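Local atomic coordinates of restriction endonuclease Hpy99I (Helicobacter pylori, PDB entry 3GOX), a protein that recognises and cleaves a specific sequence in double-stranded DNA as a type II restriction endonuclease of the beta-beta-alpha-Me class. Residues P141-R146 and D172-G177; W165-I170 and F181-K186; C78-I83 and R108-N113. One frame throughout, in Å; residues are numbered along the deposited sequence. Where two conformers were deposited one is given.

Contact 1 (P141-R146 and D172-G177); sequences PICEKR and DSCNTG. With ZN (zinc ion), chain F; NA (sodium ion), chain G; nucleotides of chain D; nucleotides of chain C.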
loop_
_atom_site.group_PDB
_atom_site.type_symbol
_atom_site.label_atom_id
_atom_site.label_comp_id
_atom_site.label_asym_id
_atom_site.label_seq_id
_atom_site.Cartn_x
_atom_site.Cartn_y
_atom_site.Cartn_z
ATOM N N PRO A 141 6.958 8.852 12.507
ATOM C CA PRO A 141 7.181 10.266 12.169
ATOM C C PRO A 141 6.397 10.787 10.967
ATOM O O PRO A 141 6.344 12.011 10.767
ATOM C CB PRO A 141 8.688 10.345 11.922
ATOM C CG PRO A 141 9.134 8.989 11.628
ATOM C CD PRO A 141 8.172 8.036 12.324
ATOM N N ILE A 142 5.798 9.889 10.182
ATOM C CA ILE A 142 5.054 10.312 9.000
ATOM C C ILE A 142 3.567 10.371 9.322
ATOM O O ILE A 142 2.992 11.460 9.401
ATOM C CB ILE A 142 5.359 9.429 7.777
ATOM C CG1 ILE A 142 6.854 9.497 7.441
ATOM C CG2 ILE A 142 4.502 9.870 6.562
ATOM C CD1 ILE A 142 7.277 8.632 6.287
ATOM N N CYS A 143 2.965 9.217 9.584
ATOM C CA CYS A 143 1.531 9.135 9.830
ATOM C C CYS A 143 1.116 9.536 11.245
ATOM O O CYS A 143 -0.077 9.702 11.498
ATOM C CB CYS A 143 1.007 7.732 9.529
ATOM S SG CYS A 143 1.574 6.461 10.676
ATOM N N GLU A 144 2.086 9.660 12.160
ATOM C CA GLU A 144 1.830 10.107 13.531
ATOM C C GLU A 144 0.998 9.123 14.348
ATOM O O GLU A 144 0.542 9.463 15.436
ATOM C CB GLU A 144 1.202 11.517 13.555
ATOM C CG GLU A 144 2.110 12.570 12.908
ATOM C CD GLU A 144 1.564 13.991 12.929
ATOM O OE1 GLU A 144 0.421 14.216 13.372
ATOM O OE2 GLU A 144 2.296 14.898 12.479
ATOM N N LYS A 145 0.811 7.897 13.851
ATOM C CA LYS A 145 0.085 6.898 14.626
ATOM C C LYS A 145 0.987 6.287 15.691
ATOM O O LYS A 145 2.145 5.970 15.438
ATOM C CB LYS A 145 -0.523 5.820 13.736
ATOM C CG LYS A 145 -1.498 6.375 12.708
ATOM C CD LYS A 145 -2.454 5.284 12.148
ATOM C CE LYS A 145 -1.753 4.125 11.430
ATOM N NZ LYS A 145 -1.061 4.541 10.141
ATOM N N ARG A 146 0.439 6.138 16.890
ATOM C CA ARG A 146 1.114 5.416 17.950
ATOM C C ARG A 146 0.899 3.916 17.760
ATOM O O ARG A 146 -0.144 3.460 17.239
ATOM C CB ARG A 146 0.616 5.870 19.325
ATOM C CG ARG A 146 0.885 7.329 19.621
ATOM C CD ARG A 146 0.443 7.729 21.016
ATOM N NE ARG A 146 -1.009 7.689 21.089
ATOM C CZ ARG A 146 -1.824 8.639 20.636
ATOM N NH1 ARG A 146 -1.346 9.773 20.131
ATOM N NH2 ARG A 146 -3.130 8.483 20.722
ATOM N N ASP A 172 5.605 0.128 8.371
ATOM C CA ASP A 172 5.532 -0.586 7.078
ATOM C C ASP A 172 4.428 -0.004 6.203
ATOM O O ASP A 172 4.585 0.076 4.989
ATOM C CB ASP A 172 5.317 -2.092 7.352
ATOM C CG ASP A 172 5.210 -2.944 6.079
ATOM O OD1 ASP A 172 6.248 -3.305 5.504
ATOM O OD2 ASP A 172 4.074 -3.329 5.711
ATOM N N SER A 173 3.326 0.412 6.810
ATOM C CA SER A 173 2.231 1.036 6.057
ATOM C C SER A 173 2.729 2.281 5.324
ATOM O O SER A 173 2.511 2.438 4.109
ATOM C CB SER A 173 1.101 1.370 7.019
ATOM O OG SER A 173 0.037 2.052 6.403
ATOM N N CYS A 174 3.397 3.182 6.032
ATOM C CA CYS A 174 3.951 4.389 5.412
ATOM C C CYS A 174 5.011 4.062 4.376
ATOM O O CYS A 174 5.041 4.672 3.310
ATOM C CB CYS A 174 4.542 5.325 6.476
ATOM S SG CYS A 174 3.241 6.233 7.361
ATOM N N ASN A 175 5.886 3.111 4.678
ATOM C CA ASN A 175 6.969 2.761 3.768
ATOM C C ASN A 175 6.427 2.254 2.420
ATOM O O ASN A 175 6.912 2.648 1.353
ATOM C CB ASN A 175 7.882 1.711 4.397
ATOM C CG ASN A 175 9.123 1.459 3.575
ATOM O OD1 ASN A 175 9.875 2.377 3.291
ATOM N ND2 ASN A 175 9.350 0.203 3.198
ATOM N N THR A 176 5.406 1.411 2.487
ATOM C CA THR A 176 4.805 0.853 1.283
ATOM C C THR A 176 3.908 1.873 0.576
ATOM O O THR A 176 3.589 1.699 -0.604
ATOM C CB THR A 176 4.075 -0.464 1.588
ATOM O OG1 THR A 176 3.130 -0.301 2.655
ATOM C CG2 THR A 176 5.097 -1.549 1.933
ATOM N N GLY A 177 3.526 2.940 1.276
ATOM C CA GLY A 177 2.890 4.103 0.668
ATOM C C GLY A 177 3.869 4.976 -0.103
ATOM O O GLY A 177 3.566 5.438 -1.215
HETATM ZN ZN ZN F . 3.489 5.523 9.571
HETATM NA NA NA G . 11.491 2.785 1.707
ATOM P P DG D 7 8.480 -0.331 -4.060
ATOM O OP1 DG D 7 9.143 0.828 -4.709
ATOM O OP2 DG D 7 8.567 -1.673 -4.681
ATOM O "O5'" DG D 7 9.055 -0.447 -2.578
ATOM C "C5'" DG D 7 8.915 0.640 -1.679
ATOM C "C4'" DG D 7 9.347 0.236 -0.289
ATOM O "O4'" DG D 7 8.572 -0.919 0.123
ATOM C "C3'" DG D 7 10.806 -0.188 -0.133
ATOM O "O3'" DG D 7 11.209 0.066 1.214
ATOM C "C2'" DG D 7 10.740 -1.680 -0.392
ATOM C "C1'" DG D 7 9.412 -2.059 0.256
ATOM N N9 DG D 7 8.740 -3.201 -0.368
ATOM C C8 DG D 7 8.837 -3.594 -1.685
ATOM N N7 DG D 7 8.180 -4.693 -1.945
ATOM C C5 DG D 7 7.603 -5.046 -0.732
ATOM C C6 DG D 7 6.799 -6.168 -0.387
ATOM O O6 DG D 7 6.453 -7.119 -1.097
ATOM N N1 DG D 7 6.410 -6.129 0.949
ATOM C C2 DG D 7 6.764 -5.151 1.846
ATOM N N2 DG D 7 6.276 -5.295 3.093
ATOM N N3 DG D 7 7.535 -4.114 1.546
ATOM C C4 DG D 7 7.916 -4.124 0.249
ATOM P P DG C 4 0.952 -11.309 7.714
ATOM O OP1 DG C 4 0.477 -11.971 8.958
ATOM O OP2 DG C 4 0.367 -11.701 6.404
ATOM O "O5'" DG C 4 0.776 -9.738 7.917
ATOM C "C5'" DG C 4 1.567 -9.051 8.887
ATOM C "C4'" DG C 4 1.455 -7.552 8.723
ATOM O "O4'" DG C 4 1.898 -7.166 7.399
ATOM C "C3'" DG C 4 0.062 -6.951 8.861
ATOM O "O3'" DG C 4 0.213 -5.585 9.256
ATOM C "C2'" DG C 4 -0.459 -7.041 7.436
ATOM C "C1'" DG C 4 0.788 -6.687 6.636
ATOM N N9 DG C 4 0.881 -7.281 5.302
ATOM C C8 DG C 4 0.626 -8.587 4.955
ATOM N N7 DG C 4 0.861 -8.838 3.694
ATOM C C5 DG C 4 1.285 -7.622 3.174
ATOM C C6 DG C 4 1.707 -7.274 1.855
ATOM O O6 DG C 4 1.819 -8.002 0.857
ATOM N N1 DG C 4 2.033 -5.926 1.763
ATOM C C2 DG C 4 1.977 -5.026 2.798
ATOM N N2 DG C 4 2.311 -3.759 2.502
ATOM N N3 DG C 4 1.612 -5.342 4.034
ATOM C C4 DG C 4 1.282 -6.645 4.149
HETATM O O HOH W 1 -1.416 1.993 8.799
HETATM O O HOH W 2 9.766 3.446 0.274
HETATM O O HOH W 3 12.906 3.445 -0.194
#

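Contact 2 (W165-I170 and F181-K186); sequences WGREWI and FKDNPK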
loop_
_atom_site.group_PDB
_atom_site.type_symbol
_atom_site.label_atom_id
_atom_site.label_comp_id
_atom_site.label_asym_id
_atom_site.label_seq_id
_atom_site.Cartn_x
_atom_site.Cartn_y
_atom_site.Cartn_z
ATOM N N TRP A 165 21.570 5.614 1.316
ATOM C CA TRP A 165 21.670 6.033 2.719
ATOM C C TRP A 165 20.337 5.973 3.446
ATOM O O TRP A 165 19.271 6.082 2.849
ATOM C CB TRP A 165 22.275 7.428 2.842
ATOM C CG TRP A 165 23.570 7.564 2.123
ATOM C CD1 TRP A 165 24.497 6.580 1.888
ATOM C CD2 TRP A 165 24.101 8.760 1.548
ATOM N NE1 TRP A 165 25.560 7.092 1.180
ATOM C CE2 TRP A 165 25.340 8.427 0.957
ATOM C CE3 TRP A 165 23.638 10.078 1.455
ATOM C CZ2 TRP A 165 26.133 9.372 0.298
ATOM C CZ3 TRP A 165 24.420 11.013 0.795
ATOM C CH2 TRP A 165 25.658 10.656 0.228
ATOM N N GLY A 166 20.423 5.798 4.752
ATOM C CA GLY A 166 19.252 5.679 5.588
ATOM C C GLY A 166 18.427 6.944 5.690
ATOM O O GLY A 166 18.940 8.059 5.598
ATOM N N ARG A 167 17.125 6.762 5.847
ATOM C CA ARG A 167 16.234 7.837 6.257
ATOM C C ARG A 167 15.894 7.556 7.720
ATOM O O ARG A 167 16.793 7.622 8.545
ATOM C CB ARG A 167 15.038 7.951 5.310
ATOM C CG ARG A 167 15.504 8.278 3.884
ATOM C CD ARG A 167 14.428 8.893 3.002
ATOM N NE ARG A 167 13.516 7.871 2.504
ATOM C CZ ARG A 167 13.273 7.591 1.226
ATOM N NH1 ARG A 167 13.841 8.276 0.242
ATOM N NH2 ARG A 167 12.437 6.610 0.933
ATOM N N GLU A 168 14.653 7.203 8.045
ATOM C CA GLU A 168 14.255 6.929 9.433
ATOM C C GLU A 168 13.535 5.602 9.567
ATOM O O GLU A 168 13.127 4.982 8.565
ATOM C CB GLU A 168 13.365 8.055 9.985
ATOM C CG GLU A 168 14.067 9.410 9.989
ATOM C CD GLU A 168 13.171 10.596 10.321
ATOM O OE1 GLU A 168 12.117 10.419 10.970
ATOM O OE2 GLU A 168 13.554 11.733 9.955
ATOM N N TRP A 169 13.405 5.168 10.818
ATOM C CA TRP A 169 12.503 4.094 11.179
ATOM C C TRP A 169 11.085 4.614 11.056
ATOM O O TRP A 169 10.718 5.599 11.695
ATOM C CB TRP A 169 12.773 3.599 12.606
ATOM C CG TRP A 169 14.012 2.758 12.698
ATOM C CD1 TRP A 169 15.277 3.181 12.982
ATOM C CD2 TRP A 169 14.099 1.338 12.499
ATOM N NE1 TRP A 169 16.142 2.119 12.966
ATOM C CE2 TRP A 169 15.445 0.972 12.687
ATOM C CE3 TRP A 169 13.157 0.338 12.202
ATOM C CZ2 TRP A 169 15.883 -0.347 12.570
ATOM C CZ3 TRP A 169 13.590 -0.970 12.080
ATOM C CH2 TRP A 169 14.942 -1.304 12.268
ATOM N N ILE A 170 10.292 3.937 10.221
ATOM C CA ILE A 170 8.905 4.311 9.960
ATOM C C ILE A 170 8.062 3.027 9.924
ATOM O O ILE A 170 8.595 1.910 9.824
ATOM C CB ILE A 170 8.730 5.115 8.620
ATOM C CG1 ILE A 170 9.164 4.294 7.398
ATOM C CG2 ILE A 170 9.498 6.453 8.674
ATOM C CD1 ILE A 170 8.909 5.011 6.062
ATOM N N PHE A 181 4.172 5.973 -4.646
ATOM C CA PHE A 181 4.425 7.286 -5.250
ATOM C C PHE A 181 5.900 7.473 -5.605
ATOM O O PHE A 181 6.376 8.595 -5.776
ATOM C CB PHE A 181 3.872 8.381 -4.318
ATOM C CG PHE A 181 2.412 8.165 -3.982
ATOM C CD1 PHE A 181 1.466 8.066 -4.999
ATOM C CD2 PHE A 181 1.997 7.992 -2.678
ATOM C CE1 PHE A 181 0.128 7.820 -4.715
ATOM C CE2 PHE A 181 0.655 7.752 -2.390
ATOM C CZ PHE A 181 -0.282 7.677 -3.412
ATOM N N LYS A 182 6.601 6.344 -5.749
ATOM C CA LYS A 182 7.968 6.277 -6.285
ATOM C C LYS A 182 8.985 7.034 -5.424
ATOM O O LYS A 182 10.031 7.439 -5.920
ATOM C CB LYS A 182 8.011 6.761 -7.745
ATOM C CG LYS A 182 6.880 6.211 -8.620
ATOM C CD LYS A 182 6.953 6.704 -10.069
ATOM C CE LYS A 182 5.575 6.677 -10.769
ATOM N NZ LYS A 182 5.656 6.969 -12.249
ATOM N N ASP A 183 8.681 7.186 -4.135
ATOM C CA ASP A 183 9.533 7.961 -3.212
ATOM C C ASP A 183 9.834 9.357 -3.774
ATOM O O ASP A 183 10.892 9.931 -3.500
ATOM C CB ASP A 183 10.883 7.251 -2.927
ATOM C CG ASP A 183 10.747 5.951 -2.147
ATOM O OD1 ASP A 183 9.630 5.432 -1.941
ATOM O OD2 ASP A 183 11.815 5.420 -1.755
ATOM N N ASN A 184 8.906 9.909 -4.554
ATOM C CA ASN A 184 9.182 11.097 -5.370
ATOM C C ASN A 184 8.199 12.207 -5.013
ATOM O O ASN A 184 7.001 12.043 -5.188
ATOM C CB ASN A 184 9.095 10.732 -6.854
ATOM C CG ASN A 184 9.523 11.864 -7.768
ATOM O OD1 ASN A 184 9.566 13.026 -7.367
ATOM N ND2 ASN A 184 9.842 11.524 -9.006
ATOM N N PRO A 185 8.702 13.338 -4.477
ATOM C CA PRO A 185 7.825 14.463 -4.132
ATOM C C PRO A 185 6.945 14.974 -5.276
ATOM O O PRO A 185 5.868 15.502 -5.013
ATOM C CB PRO A 185 8.814 15.556 -3.722
ATOM C CG PRO A 185 9.996 14.819 -3.237
ATOM C CD PRO A 185 10.108 13.636 -4.145
ATOM N N LYS A 186 7.396 14.825 -6.522
ATOM C CA LYS A 186 6.579 15.163 -7.693
ATOM C C LYS A 186 5.196 14.509 -7.615
ATOM O O LYS A 186 4.178 15.161 -7.843
ATOM C CB LYS A 186 7.284 14.730 -8.989
ATOM C CG LYS A 186 6.402 14.726 -10.242
ATOM C CD LYS A 186 7.146 14.164 -11.439
ATOM C CE LYS A 186 6.234 14.037 -12.639
ATOM N NZ LYS A 186 6.910 13.370 -13.786
HETATM O O HOH W 4 14.225 6.673 -2.311
#

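Contact 3 (C78-I83 and R108-N113); sequences CNICHI and RECRKN. With ZN (zinc ion), chain E; nucleotides of chain D.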
loop_
_atom_site.group_PDB
_atom_site.type_symbol
_atom_site.label_atom_id
_atom_site.label_comp_id
_atom_site.label_asym_id
_atom_site.label_seq_id
_atom_site.Cartn_x
_atom_site.Cartn_y
_atom_site.Cartn_z
ATOM N N CYS A 78 4.566 -6.998 -18.665
ATOM C CA CYS A 78 5.107 -6.140 -17.610
ATOM C C CYS A 78 4.368 -4.798 -17.576
ATOM O O CYS A 78 4.074 -4.235 -18.622
ATOM C CB CYS A 78 6.596 -5.918 -17.819
ATOM S SG CYS A 78 7.333 -4.727 -16.670
ATOM N N ASN A 79 4.078 -4.274 -16.384
ATOM C CA ASN A 79 3.329 -3.025 -16.269
ATOM C C ASN A 79 4.143 -1.766 -16.485
ATOM O O ASN A 79 3.572 -0.668 -16.477
ATOM C CB ASN A 79 2.590 -2.931 -14.930
ATOM C CG ASN A 79 3.516 -2.579 -13.789
ATOM O OD1 ASN A 79 4.604 -3.099 -13.707
ATOM N ND2 ASN A 79 3.081 -1.693 -12.913
ATOM N N ILE A 80 5.454 -1.911 -16.690
ATOM C CA ILE A 80 6.301 -0.761 -16.996
ATOM C C ILE A 80 6.665 -0.864 -18.468
ATOM O O ILE A 80 6.088 -0.163 -19.300
ATOM C CB ILE A 80 7.531 -0.676 -16.050
ATOM C CG1 ILE A 80 7.078 -0.654 -14.582
ATOM C CG2 ILE A 80 8.373 0.538 -16.385
ATOM C CD1 ILE A 80 6.172 0.460 -14.206
ATOM N N CYS A 81 7.521 -1.801 -18.829
ATOM C CA CYS A 81 7.966 -1.904 -20.212
ATOM C C CYS A 81 6.896 -2.449 -21.163
ATOM O O CYS A 81 6.999 -2.281 -22.381
ATOM C CB CYS A 81 9.250 -2.754 -20.312
ATOM S SG CYS A 81 9.116 -4.531 -19.887
ATOM N N HIS A 82 5.871 -3.113 -20.629
ATOM C CA HIS A 82 4.812 -3.689 -21.472
ATOM C C HIS A 82 5.419 -4.544 -22.591
ATOM O O HIS A 82 5.019 -4.490 -23.753
ATOM C CB HIS A 82 3.823 -2.616 -21.986
ATOM C CG HIS A 82 2.812 -2.199 -20.963
ATOM N ND1 HIS A 82 3.081 -1.269 -19.978
ATOM C CD2 HIS A 82 1.554 -2.641 -20.727
ATOM C CE1 HIS A 82 2.015 -1.140 -19.197
ATOM N NE2 HIS A 82 1.079 -1.965 -19.623
ATOM N N ILE A 83 6.352 -5.393 -22.197
ATOM C CA ILE A 83 6.865 -6.474 -23.036
ATOM C C ILE A 83 6.285 -7.752 -22.455
ATOM O O ILE A 83 6.158 -7.891 -21.222
ATOM C CB ILE A 83 8.414 -6.495 -23.034
ATOM C CG1 ILE A 83 8.924 -5.198 -23.664
ATOM C CG2 ILE A 83 8.967 -7.738 -23.736
ATOM C CD1 ILE A 83 10.432 -4.978 -23.495
ATOM N N ARG A 108 11.648 -8.471 -13.684
ATOM C CA ARG A 108 12.907 -8.344 -12.969
ATOM C C ARG A 108 13.769 -7.207 -13.513
ATOM O O ARG A 108 14.415 -6.520 -12.734
ATOM C CB ARG A 108 13.675 -9.664 -12.976
ATOM C CG ARG A 108 12.971 -10.798 -12.249
ATOM C CD ARG A 108 13.773 -12.094 -12.360
ATOM N NE ARG A 108 12.942 -13.282 -12.174
ATOM C CZ ARG A 108 12.671 -13.855 -10.998
ATOM N NH1 ARG A 108 13.176 -13.362 -9.873
ATOM N NH2 ARG A 108 11.886 -14.938 -10.947
ATOM N N GLU A 109 13.806 -7.009 -14.823
ATOM C CA GLU A 109 14.597 -5.922 -15.396
ATOM C C GLU A 109 14.083 -4.550 -14.940
ATOM O O GLU A 109 14.867 -3.692 -14.553
ATOM C CB GLU A 109 14.645 -6.009 -16.923
ATOM C CG GLU A 109 15.449 -7.193 -17.424
ATOM C CD GLU A 109 16.855 -7.210 -16.870
ATOM O OE1 GLU A 109 17.581 -6.203 -17.054
ATOM O OE2 GLU A 109 17.234 -8.223 -16.236
ATOM N N CYS A 110 12.773 -4.346 -14.979
ATOM C CA CYS A 110 12.193 -3.062 -14.603
ATOM C C CYS A 110 12.297 -2.841 -13.091
ATOM O O CYS A 110 12.405 -1.706 -12.643
ATOM C CB CYS A 110 10.741 -2.941 -15.095
ATOM S SG CYS A 110 10.596 -2.753 -16.907
ATOM N N ARG A 111 12.309 -3.918 -12.303
ATOM C CA ARG A 111 12.467 -3.800 -10.850
ATOM C C ARG A 111 13.848 -3.272 -10.476
ATOM O O ARG A 111 13.993 -2.673 -9.411
ATOM C CB ARG A 111 12.229 -5.123 -10.144
ATOM C CG ARG A 111 10.771 -5.592 -10.091
ATOM C CD ARG A 111 9.835 -4.742 -9.234
ATOM N NE ARG A 111 10.313 -4.579 -7.874
ATOM C CZ ARG A 111 9.729 -3.826 -6.956
ATOM N NH1 ARG A 111 8.583 -3.207 -7.198
ATOM N NH2 ARG A 111 10.294 -3.717 -5.762
ATOM N N LYS A 112 14.849 -3.468 -11.332
ATOM C CA LYS A 112 16.194 -2.927 -11.036
ATOM C C LYS A 112 16.184 -1.406 -10.850
ATOM O O LYS A 112 16.852 -0.870 -9.960
ATOM C CB LYS A 112 17.179 -3.297 -12.143
ATOM C CG LYS A 112 17.504 -4.762 -12.176
ATOM C CD LYS A 112 18.524 -5.079 -13.266
ATOM C CE LYS A 112 18.802 -6.580 -13.377
ATOM N NZ LYS A 112 19.365 -6.957 -14.719
ATOM N N ASN A 113 15.388 -0.739 -11.672
ATOM C CA ASN A 113 15.260 0.707 -11.652
ATOM C C ASN A 113 14.345 1.195 -10.522
ATOM O O ASN A 113 14.498 2.304 -10.024
ATOM C CB ASN A 113 14.746 1.167 -13.018
ATOM C CG ASN A 113 15.606 0.643 -14.153
ATOM O OD1 ASN A 113 15.200 -0.254 -14.908
ATOM N ND2 ASN A 113 16.826 1.155 -14.237
HETATM ZN ZN ZN E . 9.469 -4.691 -17.570
ATOM P P DG D 7 8.480 -0.331 -4.060
ATOM O OP1 DG D 7 9.143 0.828 -4.709
ATOM O OP2 DG D 7 8.567 -1.673 -4.681
ATOM O "O5'" DG D 7 9.055 -0.447 -2.578
ATOM C "C5'" DG D 7 8.915 0.640 -1.679
ATOM C "C4'" DG D 7 9.347 0.236 -0.289
ATOM O "O4'" DG D 7 8.572 -0.919 0.123
ATOM C "C3'" DG D 7 10.806 -0.188 -0.133
ATOM O "O3'" DG D 7 11.209 0.066 1.214
ATOM C "C2'" DG D 7 10.740 -1.680 -0.392
ATOM C "C1'" DG D 7 9.412 -2.059 0.256
ATOM N N9 DG D 7 8.740 -3.201 -0.368
ATOM C C8 DG D 7 8.837 -3.594 -1.685
ATOM N N7 DG D 7 8.180 -4.693 -1.945
ATOM C C5 DG D 7 7.603 -5.046 -0.732
ATOM C C6 DG D 7 6.799 -6.168 -0.387
ATOM O O6 DG D 7 6.453 -7.119 -1.097
ATOM N N1 DG D 7 6.410 -6.129 0.949
ATOM C C2 DG D 7 6.764 -5.151 1.846
ATOM N N2 DG D 7 6.276 -5.295 3.093
ATOM N N3 DG D 7 7.535 -4.114 1.546
ATOM C C4 DG D 7 7.916 -4.124 0.249
#

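Contact 1 (P141-R146 and D172-G177)
Cys143 places SG between its backbone N and carbonyl carbon (chi1 69°), while Cys174 has SG anti to its carbonyl carbon (chi1 -77°), and the two thiolates meet at one zinc ion. The zinc bonds are 2.4 Å from Cys143 SG and 2.3 Å from Cys174 SG. Cys140 and Cys171 complete the four-cysteine site, which ties the loop to the helix of the beta-beta-alpha-Me motif. Cys174 SG lies 3.5 Å from Cys143 CB and 3.9 Å from Ile142 CB, so its sulfur is packed as well as bound. Lys145 N donates to Cys143 SG, which would probably stabilise the thiolate's negative charge. A water joins Lys145 NZ to Ser173 OG.

The other side of the helix faces DNA. Asn175 OD1 binds the sodium ion at 2.3 Å, with Asp158 a further ligand. Asn175 ND2 donates to O3' of DG7 of chain D over 2.7 Å. That O3' also binds the sodium ion, at 2.8 Å, so Asn175 grips ion and ligand alike. Asp172 OD1 accepts from N2 of the same guanine, at 3.1 Å.

Segment 141-146 follows strand 137-139 and enters strand 146-148 at Arg146. Helix 172-180 directly follows strand 166-171, whose Ile170 packs on Ile142 and Asn175.

Contact 2 (W165-I170 and F181-K186)
The backbones of strand 166-171 and the turn before helix 185-197 stay well apart: the closest CA atoms, those of Arg167 and Asp183, are 11.6 Å from each other, and side chains make the contact. Arg167 reaches across with a chain bent at chi3 (-79°), which presents the edge of its guanidinium to Asp183. Arg167 NH2 donates to Asp183 OD2 over 3.0 Å in a salt bridge, with an N-H...O angle of 164°. The acceptor lies in the guanidinium plane. The carboxylate, however, is met from above its own plane, 73° out of it. A water completes a second path. It accepts from Arg167 NH1 at 3.0 Å and donates to Asp183 OD2 at 2.8 Å.

Arg167 NE forms a salt bridge to Asp158, a sodium ligand. The arginine is therefore held by two acidic residues. Leu178 of helix 172-180 packs against both Arg167 and Asp183.

Two local motifs shape 181-186. Lys182, with positive phi, is the C-prime residue of a Schellman motif ending helix 172-180. Asn184 is the N-cap of the next helix, and its OD1 accepts from Lys186 N at 2.9 Å. The arrangement belongs to the beta-beta-alpha-metal fold, in which the antiparallel strands 155-159 and 166-171 and helix 172-180 frame the sodium ion.

Contact 3 (C78-I83 and R108-N113)
Cys78 SG and Cys81 SG from the loop and Cys110 SG from the helix all bind one zinc ion. Cys110 SG lies 2.3 Å from the zinc, and Cys107 supplies the fourth thiolate.

Packing is centred on the same cysteine. Cys110 SG rests 3.7 Å from Cys81 CB and 3.8 Å from Ile80 CB. The side chain of Ile80 also approaches Cys110 CB.

Hydrogen bonds shape the loop. Ile80 N donates to Cys78 SG over 3.4 Å, nearly straight at 166°, and Cys81 N adds a weak bond to that sulfur. His82 ND1 donates to Ile80 O, and His82 NE2 hydrogen-bonds OG1 of Thr152 of the second subunit.

Charged groups act along the helix. Lys112 NZ pairs with Glu109 OE2 at 2.9 Å. Arg111, bent at chi2 (-67°) and chi3, turns its guanidinium edge to the DNA. Arg111 NH1 and Arg111 NH2 both donate to OP2 of DG7 of chain D, each over 2.9 Å, and Asp115 forms a salt bridge with NH2.

Two CxxC pairs around one zinc, Cys78 with Cys81 and Cys107 with Cys110, make a Cys4 zinc site within the His-Me finger endonuclease beta4-alpha2 domain.

Overall arrangement
Contacts 1 and 2 belong to one unit, with centres about 11 Å apart. Their segments alternate along the chain and touch: Pro141 CG lies 3.4 Å from Glu168 OE1, and Asn175 CA lies 3.8 Å from Ile170 CD1. Asp158 links them at the sodium ion, about 4 Å from the nearest side-chain atom of Arg167. This ion probably marks the metal position of the active site. Contact 3 is separate and holds its own zinc ion. It closes earlier in the chain, its centre about 27 Å from that of contact 1 and about 21 Å from that of contact 2. DG7 of chain D bridges the distance, with its phosphate at contact 3 and its sugar and base at contact 1.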